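Local coordinates for NMB1025 protein (Neisseria meningitidis serogroup B, PDB 3KJK), which belongs to the YjgF/RutC family of typically trimeric proteins, some of which are enamine/imine deaminases, and may have a related activity, at the interface of chains A and B. Coordinates in Å, arbitrary orientation; residue numbers count along the deposited sequence, not the author numbering. Chains: chain A/B, NMB1025 protein.

Contact 1: the interface of chains A and B. Residues chain A 17-21; chain B 88, 92, 97-98, 100.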
# COMPACT_ATOMS: atom_id res chain seq x y z
N THR A 17 -15.04 -9.31 -10.66
CA THR A 17 -16.41 -8.94 -10.38
C THR A 17 -16.59 -7.53 -10.94
O THR A 17 -15.61 -6.94 -11.39
CB THR A 17 -16.71 -8.93 -8.85
OG1 THR A 17 -16.32 -7.67 -8.29
CG2 THR A 17 -16.01 -10.07 -8.11
N PRO A 18 -17.83 -7.00 -10.92
CA PRO A 18 -18.08 -5.62 -11.34
C PRO A 18 -17.33 -4.56 -10.54
O PRO A 18 -17.13 -3.45 -11.03
CB PRO A 18 -19.59 -5.46 -11.12
CG PRO A 18 -20.13 -6.83 -11.28
CD PRO A 18 -19.09 -7.72 -10.65
N ARG A 19 -16.90 -4.89 -9.33
CA ARG A 19 -16.27 -3.91 -8.44
C ARG A 19 -14.74 -4.02 -8.41
O ARG A 19 -14.04 -3.00 -8.35
CB ARG A 19 -16.86 -4.01 -7.03
CG ARG A 19 -16.37 -2.94 -6.07
CD ARG A 19 -17.23 -2.88 -4.82
NE ARG A 19 -18.62 -2.52 -5.14
CZ ARG A 19 -19.63 -2.60 -4.28
NH1 ARG A 19 -19.44 -3.02 -3.03
NH2 ARG A 19 -20.85 -2.25 -4.67
N TYR A 20 -14.23 -5.25 -8.45
CA TYR A 20 -12.81 -5.51 -8.26
C TYR A 20 -12.43 -6.90 -8.77
O TYR A 20 -13.30 -7.73 -9.03
CB TYR A 20 -12.46 -5.42 -6.77
CG TYR A 20 -13.12 -6.50 -5.95
CD1 TYR A 20 -12.50 -7.74 -5.76
CD2 TYR A 20 -14.36 -6.30 -5.35
CE1 TYR A 20 -13.10 -8.74 -5.01
CE2 TYR A 20 -14.97 -7.30 -4.59
CZ TYR A 20 -14.34 -8.52 -4.43
OH TYR A 20 -14.92 -9.52 -3.68
N SER A 21 -11.13 -7.15 -8.88
CA SER A 21 -10.64 -8.51 -9.13
C SER A 21 -9.88 -9.02 -7.91
O SER A 21 -9.13 -8.26 -7.28
CB SER A 21 -9.76 -8.55 -10.38
OG SER A 21 -10.52 -8.28 -11.54
N TRP B 88 -17.47 4.51 -7.79
CA TRP B 88 -16.43 3.55 -8.17
C TRP B 88 -16.93 2.51 -9.18
O TRP B 88 -16.29 2.31 -10.22
CB TRP B 88 -15.85 2.84 -6.94
CG TRP B 88 -14.91 1.71 -7.30
CD1 TRP B 88 -15.25 0.41 -7.53
CD2 TRP B 88 -13.50 1.79 -7.48
NE1 TRP B 88 -14.14 -0.32 -7.84
CE2 TRP B 88 -13.04 0.50 -7.81
CE3 TRP B 88 -12.56 2.84 -7.39
CZ2 TRP B 88 -11.69 0.21 -8.06
CZ3 TRP B 88 -11.21 2.55 -7.64
CH2 TRP B 88 -10.80 1.25 -7.97
N VAL B 92 -15.12 1.99 -13.05
CA VAL B 92 -14.22 0.89 -13.44
C VAL B 92 -14.47 0.36 -14.84
O VAL B 92 -15.61 0.37 -15.33
CB VAL B 92 -14.24 -0.31 -12.45
CG1 VAL B 92 -13.46 0.00 -11.18
CG2 VAL B 92 -15.67 -0.76 -12.14
N THR B 97 -11.40 -4.86 -13.94
CA THR B 97 -11.42 -4.23 -12.63
C THR B 97 -10.15 -4.59 -11.85
O THR B 97 -9.65 -5.71 -11.97
CB THR B 97 -12.68 -4.63 -11.85
OG1 THR B 97 -12.75 -6.05 -11.73
CG2 THR B 97 -13.93 -4.13 -12.57
N PRO B 98 -9.60 -3.64 -11.06
CA PRO B 98 -8.31 -3.89 -10.41
C PRO B 98 -8.45 -4.61 -9.08
O PRO B 98 -9.57 -4.81 -8.61
CB PRO B 98 -7.78 -2.49 -10.16
CG PRO B 98 -9.02 -1.66 -9.90
CD PRO B 98 -10.11 -2.28 -10.77
N ARG B 100 -8.38 -4.43 -5.15
CA ARG B 100 -8.89 -3.32 -4.35
C ARG B 100 -8.89 -3.60 -2.87
O ARG B 100 -9.15 -4.73 -2.43
CB ARG B 100 -10.30 -2.95 -4.79
CG ARG B 100 -10.72 -1.55 -4.39
CD ARG B 100 -12.17 -1.26 -4.75
NE ARG B 100 -13.08 -1.55 -3.65
CZ ARG B 100 -14.27 -0.97 -3.47
NH1 ARG B 100 -14.71 -0.04 -4.32
NH2 ARG B 100 -15.01 -1.32 -2.43
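The backbone carbonyl O of A:Arg19 meets the indole N-H of B:Trp88, NE1 lying 2.7 Å from that oxygen. Three measures agree that this bond is well aimed: it is nearly straight at hydrogen (177°), the donor sits in the carbonyl plane on a lone pair, and the oxygen lies almost exactly in the ring plane. The indole is held on both faces by its own chain, by CG1 of B:Val92 on one and CD of B:Arg100 on the other, each offset toward the rim, which should limit its tilting.

The A:Arg19 side chain leaves in another direction, with CG anti to the backbone N (chi1 -174°). From CB the chain reaches CG, which touches the rim of the indole at CD1 of B:Trp88, 3.8 Å away. CD comes next, over one face of the B:Arg100 guanidinium toward its rim, 3.6 Å from NH2 of B:Arg100. Beyond CD the chain bends at chi3 and carries its guanidinium away from that of B:Arg100; the planes are 25° apart but not stacked. NE of A:Arg19 stays 4.7 Å from NH2 of B:Arg100, so the like charges are near without contact.

Across from A:Thr17 and A:Ser21, B:Thr97 is held through its hydroxyl and its backbone carbonyl. Its hydroxyl OG1 donates to the carbonyl O of A:Thr17 at 3.0 Å, in the carbonyl plane, while the A:Ser21 hydroxyl OG donates to the carbonyl O of B:Thr97 from above its plane. The amide N of A:Ser21 also bonds to O of B:Pro98, at 2.8 Å. Within chain A, OG1 of A:Thr17 accepts from the amides of A:Arg19 and A:Tyr20 and donates to the carbonyl O of A:Tyr20, bracing the turn. The patch thus fastens the 17-21 loop of one subunit to helix 81-91 and the 97-100 segment of its neighbour, and probably helps hold together the trimer usual in this family.

Contact 2: the interface of chains A and B. Residues chain A 19, 107-108, 115; chain B 78, 81, 85, 102.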
# COMPACT_ATOMS: atom_id res chain seq x y z
N ARG A 19 -16.90 -4.89 -9.33
CA ARG A 19 -16.27 -3.91 -8.44
C ARG A 19 -14.74 -4.02 -8.41
O ARG A 19 -14.04 -3.00 -8.35
CB ARG A 19 -16.86 -4.01 -7.03
CG ARG A 19 -16.37 -2.94 -6.07
CD ARG A 19 -17.23 -2.88 -4.82
NE ARG A 19 -18.62 -2.52 -5.14
CZ ARG A 19 -19.63 -2.60 -4.28
NH1 ARG A 19 -19.44 -3.02 -3.03
NH2 ARG A 19 -20.85 -2.25 -4.67
N LEU A 107 -12.64 -1.54 9.18
CA LEU A 107 -12.89 -2.18 7.89
C LEU A 107 -14.36 -2.04 7.50
O LEU A 107 -15.13 -1.39 8.21
CB LEU A 107 -12.44 -3.64 7.92
CG LEU A 107 -11.05 -3.85 8.51
CD1 LEU A 107 -10.77 -5.34 8.70
CD2 LEU A 107 -9.96 -3.18 7.68
N ALA A 108 -14.74 -2.66 6.38
CA ALA A 108 -16.05 -2.40 5.77
C ALA A 108 -17.23 -2.88 6.62
O ALA A 108 -18.31 -2.29 6.58
CB ALA A 108 -16.12 -2.99 4.38
N GLU A 115 -7.78 -7.35 8.02
CA GLU A 115 -7.72 -7.40 6.56
C GLU A 115 -6.25 -7.40 6.16
O GLU A 115 -5.46 -6.62 6.71
CB GLU A 115 -8.43 -6.19 5.94
CG GLU A 115 -8.37 -6.14 4.41
CD GLU A 115 -9.40 -5.20 3.79
OE1 GLU A 115 -10.19 -4.58 4.53
OE2 GLU A 115 -9.43 -5.08 2.55
N MSE B 78 -16.26 5.24 7.30
CA MSE B 78 -16.74 4.01 6.64
C MSE B 78 -18.26 4.03 6.39
O MSE B 78 -18.78 3.19 5.67
CB MSE B 78 -16.31 2.76 7.44
CG MSE B 78 -16.49 1.42 6.70
SE MSE B 78 -15.59 1.27 4.96
CE MSE B 78 -13.75 1.18 5.59
N TYR B 81 -19.18 4.14 2.66
CA TYR B 81 -18.82 2.98 1.85
C TYR B 81 -19.69 2.82 0.61
O TYR B 81 -19.17 2.73 -0.51
CB TYR B 81 -18.87 1.70 2.69
CG TYR B 81 -18.25 0.47 2.03
CD1 TYR B 81 -16.93 0.50 1.56
CD2 TYR B 81 -18.98 -0.71 1.91
CE1 TYR B 81 -16.36 -0.61 0.98
CE2 TYR B 81 -18.41 -1.84 1.32
CZ TYR B 81 -17.10 -1.78 0.86
OH TYR B 81 -16.53 -2.89 0.27
N ASN B 85 -18.88 3.53 -3.30
CA ASN B 85 -18.99 2.38 -4.21
C ASN B 85 -19.80 2.69 -5.47
O ASN B 85 -19.45 2.25 -6.56
CB ASN B 85 -19.54 1.14 -3.49
CG ASN B 85 -18.50 0.45 -2.59
OD1 ASN B 85 -17.29 0.53 -2.82
ND2 ASN B 85 -18.98 -0.24 -1.56
N CYS B 102 -10.30 -1.30 0.73
CA CYS B 102 -10.90 -0.08 1.26
C CYS B 102 -10.89 -0.13 2.78
O CYS B 102 -11.46 -1.03 3.38
CB CYS B 102 -12.33 0.09 0.75
SG CYS B 102 -13.16 1.53 1.47
O HOH W 1 -12.71 -3.34 4.30
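The guanidinium of A:Arg19 lies flat against the side-chain amide of B:Asn85, the two planes 19° apart although the chains themselves run at about a right angle. CG of B:Asn85 sits over the centre of the guanidinium, 3.6 Å above its plane and 3.7 Å from CZ of A:Arg19. This is face-to-face packing: NH1 of A:Arg19 and ND2 of B:Asn85 are neighbours, but their N-H groups are not aimed at each other, and the pair is not hydrogen bonded.

The same amide meets B:Tyr81 with its tip and not its face: it stands steeply over the ring, and ND2 of B:Asn85 lies over the ring centre, 3.2 Å above the plane. The methyl of A:Ala108 covers the opposite face near the rim, with CB 3.8 Å from CZ of B:Tyr81. With CG of B:Tyr81 anti to the backbone N (chi1 -169°), the phenol stands between partners from both chains, an amide of its own helix and a methyl of the neighbour.

Selenomethionine B:Met78, folded back by bends at chi2 and chi3, comes alongside the A:Leu107–A:Ala108 backbone. Its selenium SE is 3.8 Å from CA of A:Ala108, and CG approaches the carbonyl O of A:Leu107; both are packing contacts.

The polar edge of the patch is bridged by water. OE1 of the A:Glu115 carboxylate, on strand 114-121, and the backbone carbonyl O of B:Cys102, on strand 99-104, are 3.9 Å apart and would both be expected to accept, so water 1 can supply the hydrogens between them. Water 1 joins them to the amide N of A:Ala108, lying 2.8 Å from OE1 of A:Glu115 and 2.8 Å from O of B:Cys102.

The C-alpha centres of contact 1 and contact 2 are about 12 Å apart, and A:Arg19 belongs to both: its backbone and first side-chain carbons serve contact 1, its guanidinium contact 2. On chain B both draw on helix 81-91 and strand 99-104, whereas chain A supplies the 17-21 segment to one and mainly the 107-108 loop and strand 114-121 to the other. Direct hydrogen bonds dominate contact 1, and packing with a water bridge contact 2. Together they form successive parts of one subunit boundary, which, repeated in the deposited assembly of three copies, would close the trimer typical of the family.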